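Uncharacterized protein (PDB 3FD9) represses the type III secretion regulon, very probably by disrupting self-association and DNA binding of the activator ExsA until the anti-antiactivator ExsC intervenes on host-cell contact. Local coordinates at residues 55-60 with 66-71; 21-24 with 29-32; 87-92 with 100-105. All blocks are in the same frame, centred on the assembly; numbering follows the deposited sequence.

Contact 1 of 3, residues 55-60 with 66-71; sequences QQRLAR and REEVRQ
Arg57 turns one face of its guanidinium to the aliphatic part of Glu68, whose CG lies above the plane near its rim, 3.6 Å from Arg57 NH1. The two side chains bridge helix 52-60 and helix 66-76, consecutive helices of the N-terminal region, and cross at about a right angle. Backbones stay well apart, with the CA atoms of Arg57 and Glu68 10.6 Å from each other. A bend at chi2 (64°) folds the Glu68 carboxylate back, its plane 27° from that of the guanidinium. Glu68 OE2 comes to 4.0 Å from Arg57 NH1, a long salt bridge in which the oxygen sits well out of the guanidinium plane and no N-H is aimed at it. The stronger partners lie in the chain around the pair: Asp89 forms a salt bridge with Arg57 NH1, Leu62 O accepts from Arg57 NE, and Gly65 N donates to Glu68 OE1. Because Asp89 also brings a carboxylate oxygen close to Glu68 OE2, the positive charge of Arg57 beside both carboxylates would offset part of their mutual repulsion, joining Glu68 through charge and methylene contact rather than through a directed bond.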
loop_
_atom_site.group_PDB
_atom_site.type_symbol
_atom_site.label_atom_id
_atom_site.label_comp_id
_atom_site.label_asym_id
_atom_site.label_seq_id
_atom_site.Cartn_x
_atom_site.Cartn_y
_atom_site.Cartn_z
ATOM N N GLN A 55 7.154 -16.625 -3.189
ATOM C CA GLN A 55 6.182 -16.993 -2.164
ATOM C C GLN A 55 6.743 -16.759 -0.760
ATOM O O GLN A 55 6.019 -16.385 0.159
ATOM C CB GLN A 55 5.778 -18.460 -2.316
ATOM C CG GLN A 55 4.970 -18.765 -3.561
ATOM C CD GLN A 55 3.553 -18.262 -3.461
ATOM O OE1 GLN A 55 3.069 -17.932 -2.372
ATOM N NE2 GLN A 55 2.871 -18.197 -4.600
ATOM N N GLN A 56 8.040 -17.004 -0.614
ATOM C CA GLN A 56 8.748 -16.807 0.638
ATOM C C GLN A 56 8.784 -15.323 0.968
ATOM O O GLN A 56 8.497 -14.918 2.095
ATOM C CB GLN A 56 10.168 -17.368 0.506
ATOM C CG GLN A 56 11.112 -17.132 1.686
ATOM C CD GLN A 56 12.399 -17.960 1.576
ATOM O OE1 GLN A 56 12.377 -19.190 1.702
ATOM N NE2 GLN A 56 13.522 -17.285 1.337
ATOM N N ARG A 57 9.122 -14.506 -0.024
ATOM C CA ARG A 57 9.139 -13.064 0.173
ATOM C C ARG A 57 7.755 -12.543 0.524
ATOM O O ARG A 57 7.622 -11.688 1.400
ATOM C CB ARG A 57 9.720 -12.344 -1.039
ATOM C CG ARG A 57 11.196 -12.638 -1.221
ATOM C CD ARG A 57 11.856 -11.686 -2.181
ATOM N NE ARG A 57 11.959 -10.345 -1.609
ATOM C CZ ARG A 57 13.102 -9.737 -1.302
ATOM N NH1 ARG A 57 14.264 -10.346 -1.514
ATOM N NH2 ARG A 57 13.079 -8.515 -0.791
ATOM N N LEU A 58 6.723 -13.062 -0.132
ATOM C CA LEU A 58 5.354 -12.657 0.189
ATOM C C LEU A 58 5.027 -12.918 1.664
ATOM O O LEU A 58 4.649 -12.003 2.406
ATOM C CB LEU A 58 4.344 -13.367 -0.714
ATOM C CG LEU A 58 2.858 -13.137 -0.403
ATOM C CD1 LEU A 58 2.510 -11.672 -0.394
ATOM C CD2 LEU A 58 1.970 -13.880 -1.403
ATOM N N ALA A 59 5.190 -14.168 2.082
ATOM C CA ALA A 59 4.909 -14.567 3.457
ATOM C C ALA A 59 5.678 -13.724 4.484
ATOM O O ALA A 59 5.200 -13.483 5.593
ATOM C CB ALA A 59 5.221 -16.036 3.644
ATOM N N ARG A 60 6.866 -13.270 4.109
ATOM C CA ARG A 60 7.729 -12.569 5.043
ATOM C C ARG A 60 7.550 -11.058 4.949
ATOM O O ARG A 60 8.073 -10.315 5.782
ATOM C CB ARG A 60 9.190 -12.976 4.820
ATOM C CG ARG A 60 9.413 -14.476 5.044
ATOM C CD ARG A 60 10.847 -14.907 4.782
ATOM N NE ARG A 60 11.049 -16.316 5.123
ATOM C CZ ARG A 60 12.210 -16.956 4.997
ATOM N NH1 ARG A 60 13.272 -16.314 4.534
ATOM N NH2 ARG A 60 12.316 -18.230 5.334
ATOM N N ARG A 66 15.216 -2.833 -6.719
ATOM C CA ARG A 66 15.741 -2.809 -8.076
ATOM C C ARG A 66 16.364 -4.141 -8.472
ATOM O O ARG A 66 16.124 -4.645 -9.566
ATOM C CB ARG A 66 16.782 -1.703 -8.239
ATOM C CG ARG A 66 16.227 -0.295 -8.336
ATOM C CD ARG A 66 17.339 0.662 -8.748
ATOM N NE ARG A 66 18.623 0.269 -8.162
ATOM C CZ ARG A 66 19.813 0.550 -8.691
ATOM N NH1 ARG A 66 19.892 1.230 -9.830
ATOM N NH2 ARG A 66 20.925 0.145 -8.086
ATOM N N GLU A 67 17.170 -4.702 -7.576
ATOM C CA GLU A 67 17.931 -5.906 -7.880
ATOM C C GLU A 67 17.030 -7.128 -8.003
ATOM O O GLU A 67 17.194 -7.941 -8.912
ATOM C CB GLU A 67 19.017 -6.135 -6.828
ATOM C CG GLU A 67 19.960 -7.295 -7.134
ATOM C CD GLU A 67 20.648 -7.167 -8.486
ATOM O OE1 GLU A 67 20.605 -6.072 -9.080
ATOM O OE2 GLU A 67 21.231 -8.168 -8.954
ATOM N N GLU A 68 16.075 -7.253 -7.091
ATOM C CA GLU A 68 15.128 -8.348 -7.167
ATOM C C GLU A 68 14.422 -8.314 -8.512
ATOM O O GLU A 68 14.265 -9.344 -9.162
ATOM C CB GLU A 68 14.123 -8.290 -6.023
ATOM C CG GLU A 68 14.681 -8.729 -4.682
ATOM C CD GLU A 68 15.786 -7.815 -4.174
ATOM O OE1 GLU A 68 15.599 -6.566 -4.163
ATOM O OE2 GLU A 68 16.843 -8.355 -3.774
ATOM N N VAL A 69 14.007 -7.135 -8.951
ATOM C CA VAL A 69 13.385 -7.038 -10.265
ATOM C C VAL A 69 14.354 -7.477 -11.367
ATOM O O VAL A 69 13.999 -8.305 -12.213
ATOM C CB VAL A 69 12.851 -5.632 -10.574
ATOM C CG1 VAL A 69 12.417 -5.556 -12.026
ATOM C CG2 VAL A 69 11.695 -5.291 -9.660
ATOM N N ARG A 70 15.572 -6.941 -11.359
ATOM C CA ARG A 70 16.536 -7.293 -12.396
ATOM C C ARG A 70 16.769 -8.804 -12.453
ATOM O O ARG A 70 16.721 -9.399 -13.534
ATOM C CB ARG A 70 17.867 -6.558 -12.215
ATOM C CG ARG A 70 18.621 -6.390 -13.521
ATOM C CD ARG A 70 20.054 -5.911 -13.328
ATOM N NE ARG A 70 21.019 -7.012 -13.307
ATOM C CZ ARG A 70 21.808 -7.291 -12.277
ATOM N NH1 ARG A 70 21.757 -6.541 -11.187
ATOM N NH2 ARG A 70 22.659 -8.308 -12.339
ATOM N N GLN A 71 17.009 -9.412 -11.291
ATOM C CA GLN A 71 17.268 -10.846 -11.204
ATOM C C GLN A 71 16.124 -11.661 -11.778
ATOM O O GLN A 71 16.342 -12.648 -12.477
ATOM C CB GLN A 71 17.537 -11.269 -9.764
ATOM C CG GLN A 71 18.954 -10.958 -9.290
ATOM C CD GLN A 71 20.023 -11.720 -10.066
ATOM O OE1 GLN A 71 19.952 -12.948 -10.204
ATOM N NE2 GLN A 71 21.020 -10.995 -10.572
#

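Contact 2 of 3, residues 21-24 with 29-32; sequences LYRE and SARQ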
loop_
_atom_site.group_PDB
_atom_site.type_symbol
_atom_site.label_atom_id
_atom_site.label_comp_id
_atom_site.label_asym_id
_atom_site.label_seq_id
_atom_site.Cartn_x
_atom_site.Cartn_y
_atom_site.Cartn_z
ATOM N N LEU A 21 -2.552 -10.435 -5.040
ATOM C CA LEU A 21 -2.028 -10.770 -3.717
ATOM C C LEU A 21 -0.757 -10.000 -3.407
ATOM O O LEU A 21 -0.528 -9.584 -2.272
ATOM C CB LEU A 21 -1.730 -12.269 -3.617
ATOM C CG LEU A 21 -2.852 -13.192 -3.137
ATOM C CD1 LEU A 21 -2.460 -14.655 -3.327
ATOM C CD2 LEU A 21 -3.215 -12.901 -1.681
ATOM N N TYR A 22 0.078 -9.828 -4.423
ATOM C CA TYR A 22 1.380 -9.205 -4.248
ATOM C C TYR A 22 1.287 -7.693 -4.204
ATOM O O TYR A 22 2.066 -7.033 -3.528
ATOM C CB TYR A 22 2.325 -9.642 -5.361
ATOM C CG TYR A 22 2.714 -11.098 -5.259
ATOM C CD1 TYR A 22 2.170 -12.045 -6.115
ATOM C CD2 TYR A 22 3.612 -11.526 -4.291
ATOM C CE1 TYR A 22 2.525 -13.376 -6.018
ATOM C CE2 TYR A 22 3.972 -12.850 -4.185
ATOM C CZ TYR A 22 3.428 -13.772 -5.050
ATOM O OH TYR A 22 3.789 -15.097 -4.943
ATOM N N ARG A 23 0.331 -7.147 -4.934
ATOM C CA ARG A 23 0.089 -5.726 -4.893
ATOM C C ARG A 23 -0.503 -5.353 -3.535
ATOM O O ARG A 23 0.013 -4.463 -2.853
ATOM C CB ARG A 23 -0.825 -5.311 -6.048
ATOM C CG ARG A 23 -0.147 -5.357 -7.413
ATOM C CD ARG A 23 0.453 -4.017 -7.815
ATOM N NE ARG A 23 0.884 -3.220 -6.670
ATOM C CZ ARG A 23 0.272 -2.115 -6.243
ATOM N NH1 ARG A 23 -0.807 -1.655 -6.871
ATOM N NH2 ARG A 23 0.748 -1.464 -5.186
ATOM N N GLU A 24 -1.570 -6.038 -3.131
ATOM C CA GLU A 24 -2.206 -5.762 -1.843
ATOM C C GLU A 24 -1.245 -5.873 -0.657
ATOM O O GLU A 24 -1.362 -5.133 0.320
ATOM C CB GLU A 24 -3.379 -6.703 -1.614
ATOM C CG GLU A 24 -4.599 -6.415 -2.464
ATOM C CD GLU A 24 -5.627 -7.537 -2.361
ATOM O OE1 GLU A 24 -5.459 -8.413 -1.479
ATOM O OE2 GLU A 24 -6.594 -7.544 -3.159
ATOM N N SER A 29 5.385 -3.097 -6.201
ATOM C CA SER A 29 4.727 -1.820 -6.440
ATOM C C SER A 29 4.016 -1.815 -7.792
ATOM O O SER A 29 4.265 -2.676 -8.629
ATOM C CB SER A 29 5.732 -0.673 -6.370
ATOM O OG SER A 29 6.614 -0.719 -7.474
ATOM N N ALA A 30 3.127 -0.849 -8.000
ATOM C CA ALA A 30 2.433 -0.722 -9.276
ATOM C C ALA A 30 3.450 -0.499 -10.380
ATOM O O ALA A 30 3.376 -1.121 -11.443
ATOM C CB ALA A 30 1.440 0.424 -9.236
ATOM N N ARG A 31 4.401 0.395 -10.116
ATOM C CA ARG A 31 5.485 0.672 -11.047
ATOM C C ARG A 31 6.197 -0.619 -11.449
ATOM O O ARG A 31 6.411 -0.881 -12.637
ATOM C CB ARG A 31 6.477 1.639 -10.411
ATOM C CG ARG A 31 7.414 2.302 -11.395
ATOM C CD ARG A 31 8.491 3.107 -10.687
ATOM N NE ARG A 31 9.155 2.317 -9.654
ATOM C CZ ARG A 31 9.912 1.239 -9.879
ATOM N NH1 ARG A 31 10.108 0.793 -11.117
ATOM N NH2 ARG A 31 10.470 0.596 -8.857
ATOM N N GLN A 32 6.569 -1.422 -10.454
ATOM C CA GLN A 32 7.340 -2.642 -10.704
ATOM C C GLN A 32 6.558 -3.652 -11.516
ATOM O O GLN A 32 7.072 -4.210 -12.486
ATOM C CB GLN A 32 7.795 -3.284 -9.402
ATOM C CG GLN A 32 8.848 -2.467 -8.683
ATOM C CD GLN A 32 9.159 -3.005 -7.307
ATOM O OE1 GLN A 32 8.257 -3.400 -6.564
ATOM N NE2 GLN A 32 10.442 -3.031 -6.960
#
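The capping box that starts helix 30-39 lies against the guanidinium of Arg23, a residue near the end of the preceding helix 19-24. Arg23 NE is 3.5 Å from Ala30 N, and one face of the flat group covers that backbone nitrogen, which is offset toward the rim. The Ser29 carbonyl carbon is met obliquely, 3.6 Å from Arg23 NE. Farther out, Arg23 NH1 packs on the methyl of Ala30, 3.9 Å from its CB. The arginine chain gets there by bending at chi2 (-93°) and again at chi3, which curls its end toward the turn although its CB points neither toward that segment nor away from it. Within the box, Ser29 is the N-cap: its OG accepts from Gln32 N at 3.1 Å. The reciprocal bond runs from Ser29 N to Gln32 OE1, 2.9 Å long and nearly straight at 173°, with the donor in the carbonyl plane on a lone pair. Gln32 NE2 donates to Leu64 O, so the amide that completes the box also reaches the loop before helix 66-76. Arg23 NE has its own hydrogen-bond acceptor in Ile28 O, inside the short connection between the two helices. A second subunit also approaches, Glu24 of that subunit packing on Arg23 and its Ser25 on Ala30.

Contact 3 of 3, residues 87-92 with 100-105; sequences LGDRVN and IDWVLL
Strand 90-92 passes the side of helix 96-115 with the CA atoms of Val91 and Trp102 8.0 Å apart, and both residues send their CB toward the other segment. The helix carries a wider pi-type turn at 100-104, closed by the backbone bond from Leu105 N to Ile100 O. Val91 sets both methyls over one face of the indole. Its CG2 makes a CH-pi contact with the five-membered ring, 3.8 Å from the centroid and only 9° off the ring normal. Its CG1 lies nearer the six-membered ring, 3.8 Å from Trp102 CD2. With CG1 anti to the backbone N (chi1 -175°) and CG2 beside that nitrogen, the valine presents the fork of its two branches to the ring rather than a single methyl. Asp89, two residues earlier, comes to the rim instead: its OD2 is near the indole plane, 4.0 Å from Trp102 CZ2, and its carboxylate is turned 70° from the ring. That oxygen accepts a hydrogen bond from Trp53 NE1, while Asp89 OD1 faces Arg57 in a salt bridge, so both carboxylate oxygens are engaged. Asp89 and Val91 also bond through their backbones to the parallel strand 251-253. Helix 52-60 brings the side chains of Arg57 and Arg60 against Trp102, and Arg31 of a third subunit packs on it as well. The indole thus meets apolar groups over its face and a charged group at its edge: dispersion and CH-pi attraction hold the valine methyls over the ring, whereas the buried carboxylate depends on Trp53 and Arg57 for its polar bonds and probably gains a little from the positive rim of the indole.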
loop_
_atom_site.group_PDB
_atom_site.type_symbol
_atom_site.label_atom_id
_atom_site.label_comp_id
_atom_site.label_asym_id
_atom_site.label_seq_id
_atom_site.Cartn_x
_atom_site.Cartn_y
_atom_site.Cartn_z
ATOM N N LEU A 87 16.440 -18.194 -8.528
ATOM C CA LEU A 87 16.209 -16.958 -7.801
ATOM C C LEU A 87 16.615 -17.101 -6.346
ATOM O O LEU A 87 16.267 -18.079 -5.694
ATOM C CB LEU A 87 14.734 -16.567 -7.878
ATOM C CG LEU A 87 14.238 -16.145 -9.256
ATOM C CD1 LEU A 87 12.732 -16.007 -9.254
ATOM C CD2 LEU A 87 14.900 -14.858 -9.656
ATOM N N GLY A 88 17.346 -16.118 -5.840
ATOM C CA GLY A 88 17.697 -16.064 -4.435
ATOM C C GLY A 88 18.163 -14.664 -4.087
ATOM O O GLY A 88 18.254 -13.796 -4.960
ATOM N N ASP A 89 18.458 -14.442 -2.811
ATOM C CA ASP A 89 18.941 -13.153 -2.360
ATOM C C ASP A 89 20.333 -13.281 -1.781
ATOM O O ASP A 89 20.705 -14.340 -1.292
ATOM C CB ASP A 89 18.004 -12.588 -1.302
ATOM C CG ASP A 89 16.614 -12.343 -1.833
ATOM O OD1 ASP A 89 16.446 -11.407 -2.650
ATOM O OD2 ASP A 89 15.690 -13.080 -1.423
ATOM N N ARG A 90 21.099 -12.199 -1.853
ATOM C CA ARG A 90 22.359 -12.105 -1.143
ATOM C C ARG A 90 22.033 -11.322 0.114
ATOM O O ARG A 90 21.616 -10.167 0.036
ATOM C CB ARG A 90 23.401 -11.359 -1.975
ATOM C CG ARG A 90 23.391 -11.694 -3.461
ATOM C CD ARG A 90 24.317 -12.849 -3.796
ATOM N NE ARG A 90 25.713 -12.550 -3.476
ATOM C CZ ARG A 90 26.741 -13.338 -3.787
ATOM N NH1 ARG A 90 26.534 -14.478 -4.435
ATOM N NH2 ARG A 90 27.976 -12.984 -3.452
ATOM N N VAL A 91 22.211 -11.945 1.272
ATOM C CA VAL A 91 21.694 -11.390 2.509
ATOM C C VAL A 91 22.793 -11.127 3.523
ATOM O O VAL A 91 23.536 -12.030 3.899
ATOM C CB VAL A 91 20.661 -12.325 3.151
ATOM C CG1 VAL A 91 20.062 -11.653 4.372
ATOM C CG2 VAL A 91 19.577 -12.691 2.154
ATOM N N ASN A 92 22.887 -9.884 3.983
ATOM C CA ASN A 92 23.899 -9.524 4.958
ATOM C C ASN A 92 23.359 -9.630 6.367
ATOM O O ASN A 92 22.637 -8.750 6.829
ATOM C CB ASN A 92 24.413 -8.112 4.709
ATOM C CG ASN A 92 25.575 -7.759 5.600
ATOM O OD1 ASN A 92 26.082 -8.604 6.338
ATOM N ND2 ASN A 92 26.008 -6.509 5.540
ATOM N N ILE A 100 16.743 -10.724 11.290
ATOM C CA ILE A 100 15.430 -11.023 11.839
ATOM C C ILE A 100 14.504 -11.636 10.807
ATOM O O ILE A 100 13.792 -12.592 11.090
ATOM C CB ILE A 100 14.752 -9.752 12.379
ATOM C CG1 ILE A 100 15.469 -9.246 13.633
ATOM C CG2 ILE A 100 13.297 -10.020 12.682
ATOM C CD1 ILE A 100 15.082 -7.823 14.016
ATOM N N ASP A 101 14.499 -11.072 9.609
ATOM C CA ASP A 101 13.508 -11.446 8.617
ATOM C C ASP A 101 13.892 -12.708 7.882
ATOM O O ASP A 101 13.032 -13.401 7.340
ATOM C CB ASP A 101 13.324 -10.320 7.613
ATOM C CG ASP A 101 12.598 -9.142 8.198
ATOM O OD1 ASP A 101 11.623 -9.361 8.958
ATOM O OD2 ASP A 101 12.999 -7.996 7.896
ATOM N N TRP A 102 15.189 -12.991 7.854
ATOM C CA TRP A 102 15.700 -14.115 7.098
ATOM C C TRP A 102 16.063 -15.296 7.982
ATOM O O TRP A 102 16.151 -16.419 7.514
ATOM C CB TRP A 102 16.890 -13.691 6.232
ATOM C CG TRP A 102 16.484 -13.347 4.819
ATOM C CD1 TRP A 102 16.242 -14.227 3.796
ATOM C CD2 TRP A 102 16.260 -12.040 4.279
ATOM N NE1 TRP A 102 15.879 -13.543 2.659
ATOM C CE2 TRP A 102 15.882 -12.202 2.929
ATOM C CE3 TRP A 102 16.342 -10.749 4.804
ATOM C CZ2 TRP A 102 15.591 -11.126 2.102
ATOM C CZ3 TRP A 102 16.048 -9.679 3.978
ATOM C CH2 TRP A 102 15.680 -9.875 2.642
ATOM N N VAL A 103 16.265 -15.053 9.266
ATOM C CA VAL A 103 16.657 -16.129 10.156
ATOM C C VAL A 103 15.710 -16.242 11.345
ATOM O O VAL A 103 14.888 -17.148 11.403
ATOM C CB VAL A 103 18.103 -15.951 10.663
ATOM C CG1 VAL A 103 18.509 -17.124 11.529
ATOM C CG2 VAL A 103 19.050 -15.822 9.502
ATOM N N LEU A 104 15.819 -15.316 12.287
ATOM C CA LEU A 104 15.134 -15.457 13.562
ATOM C C LEU A 104 13.647 -15.764 13.438
ATOM O O LEU A 104 13.150 -16.692 14.077
ATOM C CB LEU A 104 15.356 -14.229 14.434
ATOM C CG LEU A 104 16.817 -13.861 14.716
ATOM C CD1 LEU A 104 16.864 -12.705 15.712
ATOM C CD2 LEU A 104 17.598 -15.050 15.232
ATOM N N LEU A 105 12.934 -14.999 12.621
ATOM C CA LEU A 105 11.496 -15.206 12.471
ATOM C C LEU A 105 11.123 -16.524 11.773
ATOM O O LEU A 105 10.264 -17.264 12.257
ATOM C CB LEU A 105 10.849 -14.015 11.761
ATOM C CG LEU A 105 10.748 -12.734 12.575
ATOM C CD1 LEU A 105 9.849 -11.758 11.863
ATOM C CD2 LEU A 105 10.218 -13.005 13.980
#

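Overall arrangement
From the N terminus the three contacts follow in series, none crossing or enclosing another. Contact 2 comes first and closes the short turn between helices 19-24 and 30-39, with four residues between its segments. Contact 1 then spans the five-residue loop between helices 52-60 and 66-76, and contact 3 links strand 90-92 to helix 96-115, with seven residues between its segments, four of them in the helix itself. Contacts 2 and 1 touch where Tyr22 meets Gln55 and Leu58, and where Gln32 meets Val69. Contacts 1 and 3 meet through Asp89 and through Arg60 packing on Trp102. Contact 1 therefore stands between the others, whose nearest atoms are about 10 Å apart, connecting the first helices to the two-stranded sheet and helix 96-115.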